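Local coordinates for serine-rich Repeat Adhesion Glycoprotein (Srr1) (Streptococcus agalactiae, PDB 4MBO) that binds fibrinogen as a serine-rich repeat surface glycoprotein, and so probably mediates attachment of the bacterium to its host, at residues 128-134 against 240-245; 172-178 against 189-195; 230-235 against 252-257. One frame throughout, in Å; residues are numbered along the deposited sequence.

Contact 1 (128-134 against 240-245)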
loop_
_atom_site.group_PDB
_atom_site.type_symbol
_atom_site.label_atom_id
_atom_site.label_comp_id
_atom_site.label_asym_id
_atom_site.label_seq_id
_atom_site.Cartn_x
_atom_site.Cartn_y
_atom_site.Cartn_z
ATOM N N GLN A 128 -0.778 -5.603 0.320
ATOM C CA GLN A 128 -2.027 -4.919 -0.032
ATOM C C GLN A 128 -2.613 -5.301 -1.366
ATOM O O GLN A 128 -3.788 -4.970 -1.653
ATOM C CB GLN A 128 -1.864 -3.379 0.081
ATOM C CG GLN A 128 -0.915 -2.745 -0.937
ATOM C CD GLN A 128 -0.887 -1.241 -0.837
ATOM O OE1 GLN A 128 -1.193 -0.662 0.228
ATOM N NE2 GLN A 128 -0.505 -0.586 -1.920
ATOM N N ARG A 129 -1.802 -5.943 -2.213
ATOM C CA ARG A 129 -2.276 -6.410 -3.515
ATOM C C ARG A 129 -2.933 -7.787 -3.417
ATOM O O ARG A 129 -3.669 -8.171 -4.318
ATOM C CB ARG A 129 -1.088 -6.468 -4.471
ATOM C CG ARG A 129 -0.558 -5.087 -4.841
ATOM C CD ARG A 129 0.927 -5.065 -5.168
ATOM N NE ARG A 129 1.725 -5.227 -3.928
ATOM C CZ ARG A 129 2.904 -4.656 -3.699
ATOM N NH1 ARG A 129 3.511 -4.831 -2.523
ATOM N NH2 ARG A 129 3.472 -3.896 -4.621
ATOM N N ILE A 130 -2.626 -8.515 -2.349
ATOM C CA ILE A 130 -3.102 -9.888 -2.107
ATOM C C ILE A 130 -4.253 -9.875 -1.113
ATOM O O ILE A 130 -5.326 -10.388 -1.419
ATOM C CB ILE A 130 -1.955 -10.768 -1.624
ATOM C CG1 ILE A 130 -0.806 -10.763 -2.659
ATOM C CG2 ILE A 130 -2.434 -12.193 -1.345
ATOM C CD1 ILE A 130 -1.207 -11.316 -3.993
ATOM N N ILE A 131 -4.043 -9.307 0.072
ATOM C CA ILE A 131 -5.119 -9.103 1.062
ATOM C C ILE A 131 -5.535 -7.659 0.806
ATOM O O ILE A 131 -5.185 -6.754 1.552
ATOM C CB ILE A 131 -4.639 -9.312 2.491
ATOM C CG1 ILE A 131 -3.983 -10.683 2.638
ATOM C CG2 ILE A 131 -5.791 -9.176 3.479
ATOM C CD1 ILE A 131 -3.299 -10.900 3.960
ATOM N N SER A 132 -6.311 -7.487 -0.256
ATOM C CA SER A 132 -6.705 -6.174 -0.734
ATOM C C SER A 132 -8.025 -5.639 -0.162
ATOM O O SER A 132 -8.445 -4.520 -0.479
ATOM C CB SER A 132 -6.745 -6.222 -2.243
ATOM O OG SER A 132 -7.732 -7.149 -2.618
ATOM N N LYS A 133 -8.711 -6.469 0.623
ATOM C CA LYS A 133 -9.943 -6.089 1.292
ATOM C C LYS A 133 -9.895 -6.417 2.771
ATOM O O LYS A 133 -9.215 -7.355 3.203
ATOM C CB LYS A 133 -11.153 -6.812 0.666
ATOM C CG LYS A 133 -11.462 -6.421 -0.761
ATOM C CD LYS A 133 -12.624 -7.241 -1.314
ATOM C CE LYS A 133 -12.831 -7.063 -2.802
ATOM N NZ LYS A 133 -14.023 -7.845 -3.272
ATOM N N THR A 134 -10.671 -5.688 3.553
ATOM C CA THR A 134 -10.770 -5.942 4.986
ATOM C C THR A 134 -11.241 -7.381 5.215
ATOM O O THR A 134 -12.104 -7.872 4.500
ATOM C CB THR A 134 -11.779 -4.976 5.601
ATOM O OG1 THR A 134 -11.255 -3.634 5.524
ATOM C CG2 THR A 134 -12.087 -5.312 7.009
ATOM N N LEU A 240 -14.086 -3.312 -6.935
ATOM C CA LEU A 240 -13.205 -2.449 -6.171
ATOM C C LEU A 240 -12.630 -3.157 -4.940
ATOM O O LEU A 240 -13.327 -3.926 -4.259
ATOM C CB LEU A 240 -13.945 -1.206 -5.694
ATOM C CG LEU A 240 -14.496 -0.305 -6.803
ATOM C CD1 LEU A 240 -15.317 0.789 -6.142
ATOM C CD2 LEU A 240 -13.416 0.302 -7.677
ATOM N N THR A 241 -11.363 -2.885 -4.667
ATOM C CA THR A 241 -10.711 -3.382 -3.459
ATOM C C THR A 241 -10.701 -2.238 -2.430
ATOM O O THR A 241 -11.058 -1.093 -2.735
ATOM C CB THR A 241 -9.249 -3.808 -3.755
ATOM O OG1 THR A 241 -8.498 -2.650 -4.180
ATOM C CG2 THR A 241 -9.226 -4.902 -4.785
ATOM N N ASP A 242 -10.285 -2.526 -1.203
ATOM C CA ASP A 242 -10.174 -1.521 -0.172
ATOM C C ASP A 242 -8.765 -0.889 -0.175
ATOM O O ASP A 242 -8.580 0.272 0.204
ATOM C CB ASP A 242 -10.487 -2.143 1.198
ATOM C CG ASP A 242 -11.922 -2.700 1.310
ATOM O OD1 ASP A 242 -12.858 -2.124 0.686
ATOM O OD2 ASP A 242 -12.103 -3.706 2.018
ATOM N N SER A 243 -7.739 -1.655 -0.579
ATOM C CA SER A 243 -6.388 -1.078 -0.664
ATOM C C SER A 243 -6.212 -0.176 -1.865
ATOM O O SER A 243 -5.327 0.668 -1.872
ATOM C CB SER A 243 -5.320 -2.166 -0.778
ATOM O OG SER A 243 -5.429 -2.790 -2.040
ATOM N N MET A 244 -7.053 -0.367 -2.884
ATOM C CA MET A 244 -6.985 0.377 -4.116
ATOM C C MET A 244 -5.754 0.053 -4.951
ATOM O O MET A 244 -5.517 0.695 -5.961
ATOM C CB MET A 244 -7.123 1.882 -3.877
ATOM C CG MET A 244 -8.246 2.230 -2.944
ATOM S SD MET A 244 -8.642 3.988 -3.002
ATOM C CE MET A 244 -9.806 4.085 -1.657
ATOM N N ASP A 245 -4.986 -0.963 -4.548
ATOM C CA ASP A 245 -3.818 -1.383 -5.327
ATOM C C ASP A 245 -4.231 -2.597 -6.120
ATOM O O ASP A 245 -4.149 -3.729 -5.649
ATOM C CB ASP A 245 -2.640 -1.706 -4.429
ATOM C CG ASP A 245 -1.313 -1.760 -5.200
ATOM O OD1 ASP A 245 -1.363 -1.787 -6.461
ATOM O OD2 ASP A 245 -0.241 -1.819 -4.562
HETATM O O HOH W 1 -5.053 -6.375 -5.945
HETATM O O HOH W 2 -12.994 -1.708 4.658
#
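This contact lies at the junction of two beta-rich domains, where the loop 128-134 of the bacterial Ig-type domain meets the loop 240-245 of the adhesin domain that follows it. Neither segment is a helix or strand, so the fit rests on local turns and individual polar bonds, with 468 Å² buried in all. At the centre, Ser-132 O accepts two successive backbone amides, Asp-242 N at 2.8 Å and Ser-243 N at 3.0 Å. The carboxylate of Asp-242 answers in the other direction: its OD2 receives Thr-134 N at 2.9 Å, while its OD1 forms a salt bridge to Arg-174.

Thr-241 OG1 accepts Met-244 N (3.0 Å) in an ST motif and is also hydrogen-bonded to Gln-246 OE1; Ser-243 OG accepts Asp-245 N (3.1 Å) in an ST turn. Ser-243 OG also donates to Gln-128 O at 2.8 Å, so one hydroxyl both closes its own turn and ties it to the other domain. Gln-128 NE2 donates to Asp-245 OD2 at 2.9 Å and 164°. That oxygen is also salt-bridged to Lys-179; its pairing with Arg-129 NE, at 4.0 Å, is long and a matter of charge alone, because it lies well out of the guanidinium plane and no N-H points at it; Arg-129 NE has its stronger partner in Asp-127. Water 1 spans Arg-129 O and Asp-245 O, donating to each over 2.8 Å. The contact is an interdomain loop-to-loop junction; in related fibrinogen-binding adhesins the ligand is held between two such adjoining domains, as is probable here.

Contact 2 (172-178 against 189-195)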
loop_
_atom_site.group_PDB
_atom_site.type_symbol
_atom_site.label_atom_id
_atom_site.label_comp_id
_atom_site.label_asym_id
_atom_site.label_seq_id
_atom_site.Cartn_x
_atom_site.Cartn_y
_atom_site.Cartn_z
ATOM N N ASN A 172 -21.346 8.767 -1.274
ATOM C CA ASN A 172 -20.342 7.983 -0.560
ATOM C C ASN A 172 -19.015 8.045 -1.308
ATOM O O ASN A 172 -18.994 8.081 -2.514
ATOM C CB ASN A 172 -20.764 6.539 -0.245
ATOM C CG ASN A 172 -20.883 5.647 -1.468
ATOM O OD1 ASN A 172 -19.966 4.888 -1.749
ATOM N ND2 ASN A 172 -22.014 5.723 -2.172
ATOM N N VAL A 173 -17.907 8.065 -0.561
ATOM C CA VAL A 173 -16.579 8.267 -1.127
ATOM C C VAL A 173 -15.503 7.723 -0.198
ATOM O O VAL A 173 -15.700 7.619 1.037
ATOM C CB VAL A 173 -16.357 9.803 -1.379
ATOM C CG1 VAL A 173 -16.183 10.539 -0.041
ATOM C CG2 VAL A 173 -15.179 10.096 -2.306
ATOM N N ARG A 174 -14.357 7.401 -0.776
ATOM C CA ARG A 174 -13.179 6.970 -0.004
ATOM C C ARG A 174 -11.927 7.293 -0.787
ATOM O O ARG A 174 -11.961 7.296 -2.009
ATOM C CB ARG A 174 -13.253 5.476 0.347
ATOM C CG ARG A 174 -12.106 4.990 1.204
ATOM C CD ARG A 174 -12.325 3.565 1.704
ATOM N NE ARG A 174 -12.574 2.644 0.593
ATOM C CZ ARG A 174 -12.839 1.345 0.740
ATOM N NH1 ARG A 174 -12.847 0.801 1.955
ATOM N NH2 ARG A 174 -13.098 0.592 -0.327
ATOM N N SER A 175 -10.821 7.602 -0.117
ATOM C CA SER A 175 -9.575 7.849 -0.814
ATOM C C SER A 175 -8.420 7.262 -0.044
ATOM O O SER A 175 -8.587 6.934 1.103
ATOM C CB SER A 175 -9.374 9.324 -1.043
ATOM O OG SER A 175 -9.226 9.990 0.218
ATOM N N ARG A 176 -7.281 7.113 -0.697
ATOM C CA ARG A 176 -6.101 6.510 -0.070
ATOM C C ARG A 176 -4.828 6.845 -0.817
ATOM O O ARG A 176 -4.798 6.843 -2.032
ATOM C CB ARG A 176 -6.319 4.986 -0.069
ATOM C CG ARG A 176 -5.357 4.181 0.756
ATOM C CD ARG A 176 -5.799 2.712 0.799
ATOM N NE ARG A 176 -5.021 2.075 1.833
ATOM C CZ ARG A 176 -3.952 1.331 1.641
ATOM N NH1 ARG A 176 -3.289 0.917 2.703
ATOM N NH2 ARG A 176 -3.516 1.019 0.425
ATOM N N ILE A 177 -3.739 7.129 -0.084
ATOM C CA ILE A 177 -2.450 7.221 -0.674
ATOM C C ILE A 177 -2.002 5.768 -0.665
ATOM O O ILE A 177 -1.803 5.159 0.411
ATOM C CB ILE A 177 -1.497 8.099 0.149
ATOM C CG1 ILE A 177 -2.017 9.531 0.131
ATOM C CG2 ILE A 177 -0.108 7.964 -0.400
ATOM C CD1 ILE A 177 -1.241 10.524 0.964
ATOM N N MET A 178 -1.936 5.162 -1.843
ATOM C CA MET A 178 -1.656 3.735 -1.899
ATOM C C MET A 178 -0.336 3.344 -2.517
ATOM O O MET A 178 -0.032 2.158 -2.646
ATOM C CB MET A 178 -2.831 2.997 -2.547
ATOM C CG MET A 178 -3.342 3.603 -3.832
ATOM S SD MET A 178 -2.103 3.699 -5.108
ATOM C CE MET A 178 -1.811 1.918 -5.422
ATOM N N TYR A 189 -2.440 8.923 -5.188
ATOM C CA TYR A 189 -3.597 9.151 -4.356
ATOM C C TYR A 189 -4.810 8.764 -5.170
ATOM O O TYR A 189 -5.126 9.400 -6.196
ATOM C CB TYR A 189 -3.638 10.659 -3.961
ATOM C CG TYR A 189 -4.873 11.066 -3.180
ATOM C CD1 TYR A 189 -5.064 10.644 -1.876
ATOM C CD2 TYR A 189 -5.836 11.894 -3.735
ATOM C CE1 TYR A 189 -6.173 11.025 -1.136
ATOM C CE2 TYR A 189 -6.941 12.279 -3.005
ATOM C CZ TYR A 189 -7.112 11.856 -1.709
ATOM O OH TYR A 189 -8.234 12.215 -0.964
ATOM N N ILE A 190 -5.523 7.779 -4.689
ATOM C CA ILE A 190 -6.672 7.252 -5.403
ATOM C C ILE A 190 -7.971 7.517 -4.663
ATOM O O ILE A 190 -8.051 7.372 -3.434
ATOM C CB ILE A 190 -6.507 5.752 -5.670
ATOM C CG1 ILE A 190 -5.262 5.528 -6.509
ATOM C CG2 ILE A 190 -7.741 5.213 -6.405
ATOM C CD1 ILE A 190 -5.069 4.107 -6.986
ATOM N N THR A 191 -8.984 7.942 -5.427
ATOM C CA THR A 191 -10.286 8.229 -4.923
ATOM C C THR A 191 -11.315 7.295 -5.530
ATOM O O THR A 191 -11.366 7.146 -6.769
ATOM C CB THR A 191 -10.693 9.689 -5.254
ATOM O OG1 THR A 191 -9.752 10.593 -4.630
ATOM C CG2 THR A 191 -12.053 9.997 -4.683
ATOM N N GLN A 192 -12.114 6.660 -4.673
ATOM C CA GLN A 192 -13.235 5.838 -5.132
ATOM C C GLN A 192 -14.517 6.639 -4.945
ATOM O O GLN A 192 -14.815 7.117 -3.847
ATOM C CB GLN A 192 -13.351 4.549 -4.371
ATOM C CG GLN A 192 -12.159 3.633 -4.559
ATOM C CD GLN A 192 -12.220 2.437 -3.627
ATOM O OE1 GLN A 192 -12.796 2.516 -2.520
ATOM N NE2 GLN A 192 -11.596 1.337 -4.038
ATOM N N ILE A 193 -15.255 6.802 -6.038
ATOM C CA ILE A 193 -16.534 7.493 -6.041
ATOM C C ILE A 193 -17.600 6.392 -6.104
ATOM O O ILE A 193 -17.611 5.567 -7.004
ATOM C CB ILE A 193 -16.639 8.458 -7.236
ATOM C CG1 ILE A 193 -15.660 9.634 -7.053
ATOM C CG2 ILE A 193 -18.050 8.969 -7.457
ATOM C CD1 ILE A 193 -14.341 9.413 -7.698
ATOM N N ASN A 194 -18.488 6.366 -5.114
ATOM C CA ASN A 194 -19.477 5.307 -4.963
ATOM C C ASN A 194 -18.851 3.930 -4.711
ATOM O O ASN A 194 -19.248 2.939 -5.326
ATOM C CB ASN A 194 -20.460 5.237 -6.143
ATOM C CG ASN A 194 -21.727 4.423 -5.810
ATOM O OD1 ASN A 194 -22.045 4.162 -4.641
ATOM N ND2 ASN A 194 -22.439 4.007 -6.846
ATOM N N PRO A 195 -17.908 3.842 -3.768
ATOM C CA PRO A 195 -17.362 2.518 -3.466
ATOM C C PRO A 195 -18.393 1.524 -2.886
ATOM O O PRO A 195 -18.196 0.294 -2.950
ATOM C CB PRO A 195 -16.280 2.817 -2.413
ATOM C CG PRO A 195 -16.667 4.093 -1.807
ATOM C CD PRO A 195 -17.266 4.892 -2.955
#
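Strands 172-178 and 189-193 run antiparallel, at 166° with axes 4.6 Å apart, and both hydrogen-bonded pairs have N and O satisfied across the strands. Arg-174 N donates to Gln-192 O at 3.1 Å and Gln-192 N to Arg-174 O at 2.7 Å; Arg-176 N reaches Ile-190 O and Ile-190 N reaches Arg-176 O, both at 2.9 Å. Asn-194 N donates to Asn-172 O (3.2 Å), and Asn-172 ND2 to Asn-194 OD1 (2.9 Å). Outward backbone groups of Tyr-189, Thr-191 and Ile-193 bond to Val-288, Val-286 and Tyr-284.

Gln-192 OE1 accepts from Arg-174 NE (3.1 Å) and Arg-174 NH2 (2.9 Å), near the guanidinium plane; Gln-192 NE2 is taken by Thr-241 O, Arg-174 NH1 by Asn-159 O, Arg-174 NH2 also by Asp-242, and the buried charge of Arg-176 by Asp-38. On the opposite face, Ser-175 OG and Tyr-189 OH share a 2.7 Å hydrogen bond, and Ser-299 OG bonds to Tyr-189 OH. Apolar contacts include Ile-177 CG1 with Tyr-189 CD1 (3.8 Å). Strands 283-290 and 162-165 (Val-173 to Ser-162) pair along the outer edges, so this is an interior beta hairpin of the adhesin domain's antiparallel sheet, consistent with an Ig-related fold.

Contact 3 (230-235 against 252-257)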
loop_
_atom_site.group_PDB
_atom_site.type_symbol
_atom_site.label_atom_id
_atom_site.label_comp_id
_atom_site.label_asym_id
_atom_site.label_seq_id
_atom_site.Cartn_x
_atom_site.Cartn_y
_atom_site.Cartn_z
ATOM N N VAL A 230 -3.799 12.818 -13.955
ATOM C CA VAL A 230 -5.130 12.379 -13.547
ATOM C C VAL A 230 -5.713 11.402 -14.547
ATOM O O VAL A 230 -5.711 11.664 -15.746
ATOM C CB VAL A 230 -6.108 13.584 -13.461
ATOM C CG1 VAL A 230 -7.499 13.140 -13.034
ATOM C CG2 VAL A 230 -5.586 14.642 -12.504
ATOM N N LYS A 231 -6.214 10.285 -14.031
ATOM C CA LYS A 231 -6.860 9.251 -14.841
ATOM C C LYS A 231 -8.152 8.912 -14.123
ATOM O O LYS A 231 -8.188 8.802 -12.896
ATOM C CB LYS A 231 -5.976 7.985 -14.978
ATOM C CG LYS A 231 -6.600 6.865 -15.808
ATOM C CD LYS A 231 -5.615 5.739 -16.206
ATOM C CE LYS A 231 -5.072 4.988 -15.004
ATOM N NZ LYS A 231 -4.203 3.819 -15.403
ATOM N N ILE A 232 -9.236 8.769 -14.895
ATOM C CA ILE A 232 -10.559 8.435 -14.362
ATOM C C ILE A 232 -11.062 7.152 -15.021
ATOM O O ILE A 232 -11.116 7.039 -16.254
ATOM C CB ILE A 232 -11.577 9.580 -14.582
ATOM C CG1 ILE A 232 -10.971 10.899 -14.137
ATOM C CG2 ILE A 232 -12.903 9.260 -13.912
ATOM C CD1 ILE A 232 -11.851 12.102 -14.359
ATOM N N LEU A 233 -11.406 6.185 -14.184
ATOM C CA LEU A 233 -11.910 4.900 -14.616
ATOM C C LEU A 233 -13.312 4.657 -14.108
ATOM O O LEU A 233 -13.699 5.171 -13.066
ATOM C CB LEU A 233 -10.998 3.755 -14.105
ATOM C CG LEU A 233 -9.529 3.903 -14.397
ATOM C CD1 LEU A 233 -8.751 2.792 -13.719
ATOM C CD2 LEU A 233 -9.242 3.918 -15.880
ATOM N N LYS A 234 -14.101 3.907 -14.885
ATOM C CA LYS A 234 -15.477 3.548 -14.502
ATOM C C LYS A 234 -15.574 2.025 -14.362
ATOM O O LYS A 234 -15.069 1.270 -15.218
ATOM C CB LYS A 234 -16.497 4.043 -15.543
ATOM C CG LYS A 234 -17.947 3.706 -15.226
ATOM C CD LYS A 234 -18.874 4.256 -16.301
ATOM C CE LYS A 234 -20.280 3.702 -16.187
ATOM N NZ LYS A 234 -20.314 2.248 -16.470
ATOM N N THR A 235 -16.239 1.580 -13.295
ATOM C CA THR A 235 -16.425 0.147 -13.019
ATOM C C THR A 235 -17.622 -0.075 -12.066
ATOM O O THR A 235 -18.104 0.862 -11.427
ATOM C CB THR A 235 -15.141 -0.468 -12.368
ATOM O OG1 THR A 235 -15.183 -1.896 -12.434
ATOM C CG2 THR A 235 -14.991 0.006 -10.949
ATOM N N GLU A 252 -12.483 -5.053 -16.445
ATOM C CA GLU A 252 -13.539 -4.549 -15.590
ATOM C C GLU A 252 -13.519 -3.033 -15.474
ATOM O O GLU A 252 -14.482 -2.454 -14.985
ATOM C CB GLU A 252 -13.429 -5.167 -14.203
ATOM C CG GLU A 252 -13.358 -6.695 -14.190
ATOM C CD GLU A 252 -14.503 -7.384 -14.920
ATOM O OE1 GLU A 252 -15.562 -6.745 -15.154
ATOM O OE2 GLU A 252 -14.345 -8.592 -15.255
ATOM N N PHE A 253 -12.430 -2.402 -15.914
ATOM C CA PHE A 253 -12.292 -0.934 -15.841
ATOM C C PHE A 253 -12.307 -0.304 -17.220
ATOM O O PHE A 253 -11.717 -0.842 -18.157
ATOM C CB PHE A 253 -10.985 -0.533 -15.146
ATOM C CG PHE A 253 -10.964 -0.835 -13.675
ATOM C CD1 PHE A 253 -11.430 0.088 -12.768
ATOM C CD2 PHE A 253 -10.471 -2.036 -13.206
ATOM C CE1 PHE A 253 -11.416 -0.163 -11.417
ATOM C CE2 PHE A 253 -10.444 -2.302 -11.840
ATOM C CZ PHE A 253 -10.927 -1.379 -10.951
ATOM N N GLU A 254 -13.051 0.787 -17.358
ATOM C CA GLU A 254 -13.101 1.533 -18.599
ATOM C C GLU A 254 -12.516 2.887 -18.325
ATOM O O GLU A 254 -12.914 3.540 -17.360
ATOM C CB GLU A 254 -14.562 1.728 -19.028
ATOM C CG GLU A 254 -14.685 2.453 -20.328
ATOM C CD GLU A 254 -16.116 2.685 -20.766
ATOM O OE1 GLU A 254 -17.089 2.557 -19.951
ATOM O OE2 GLU A 254 -16.257 3.047 -21.945
ATOM N N ASP A 255 -11.644 3.351 -19.200
ATOM C CA ASP A 255 -11.051 4.685 -19.031
ATOM C C ASP A 255 -11.991 5.763 -19.601
ATOM O O ASP A 255 -12.262 5.795 -20.809
ATOM C CB ASP A 255 -9.697 4.735 -19.711
ATOM C CG ASP A 255 -8.897 5.962 -19.357
ATOM O OD1 ASP A 255 -9.452 7.077 -19.370
ATOM O OD2 ASP A 255 -7.676 5.777 -19.113
ATOM N N VAL A 256 -12.512 6.586 -18.717
ATOM C CA VAL A 256 -13.437 7.692 -19.085
ATOM C C VAL A 256 -12.814 9.071 -18.834
ATOM O O VAL A 256 -13.502 10.090 -18.806
ATOM C CB VAL A 256 -14.781 7.546 -18.338
ATOM C CG1 VAL A 256 -15.470 6.240 -18.692
ATOM C CG2 VAL A 256 -14.571 7.620 -16.828
ATOM N N THR A 257 -11.493 9.130 -18.721
ATOM C CA THR A 257 -10.810 10.386 -18.513
ATOM C C THR A 257 -11.248 11.478 -19.499
ATOM O O THR A 257 -11.511 12.636 -19.093
ATOM C CB THR A 257 -9.293 10.183 -18.612
ATOM O OG1 THR A 257 -8.912 9.116 -17.758
ATOM C CG2 THR A 257 -8.513 11.470 -18.242
HETATM O O HOH W 3 -16.455 -0.610 -16.670
HETATM O O HOH W 4 -18.073 0.847 -18.280
#
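Walking from Glu-252 to Thr-257 follows a chain that briefly joins strand 230-235 as an antiparallel partner, then turns off; the end-to-end directions differ by 147°. Glu-252 meets the strand through its carbonyl: Thr-235 OG1 donates to Glu-252 O at 2.7 Å, and water 3 links that oxygen to Lys-234 O. The hydroxyl is also hydrogen-bonded to Asn-239 ND2. Phe-253 brings its ring against the strand, with CE1 3.6 Å from Thr-235 CG2 and CD1 3.9 Å from Leu-233 CD1; Thr-235 OG1 lies over one ring face, and Tyr-248 meets the ring edge-to-face.

Glu-254 makes the hydrogen-bonded pair with Lys-234, Lys-234 N to Glu-254 O at 2.8 Å and Glu-254 N to Lys-234 O at 3.0 Å. Their side chains share the opposite face from Leu-233, and water 4 bridges Glu-254 OE1 and Lys-234 NZ. Asp-255 is the non-hydrogen-bonded partner of Leu-233, whose CD2 packs 3.7 Å from Asp-255 CA. Asp-255 OD1 accepts Thr-257 N at 3.0 Å in an Asx turn and Thr-257 OG1 at 2.7 Å.

Val-256 N donates to Ile-232 O (2.9 Å), and Val-256 CG2 packs on Ile-232 CG2 at 3.7 Å, but its psi of 19° takes the backbone out of extended geometry. At Thr-257 a side chain replaces the peptide carbonyl: OG1 accepts Ile-232 N at 2.9 Å and 179°. Strand 229-235 bonds to 283-290 on its other side, and 254-255 pairs within the chain only with 229-235; it is thus a short edge strand of the antiparallel sheet, followed here by an Asx turn.

Overall arrangement
Contact 2 is wholly buried, whereas contacts 1 and 3 are partly exposed. Contacts 2 and 3 belong to one antiparallel sheet of the adhesin domain, their centres about 13 Å apart and without touching; one is an interior hairpin with regular paired bonds, the other a short edge pairing finished by side-chain hydroxyls and waters. Contact 1 joins two domains through loops, with carboxylates and single carbonyls in place of a strand ladder. It meets contact 2 directly, where Arg-176 NH2 probably bonds to Gln-128 OE1 at 2.9 Å and Met-244 SD packs 3.5 Å from Ile-190 O. Toward contact 3 the link is apolar: Leu-240 CD2 lies 3.6 Å from Thr-235 CG2.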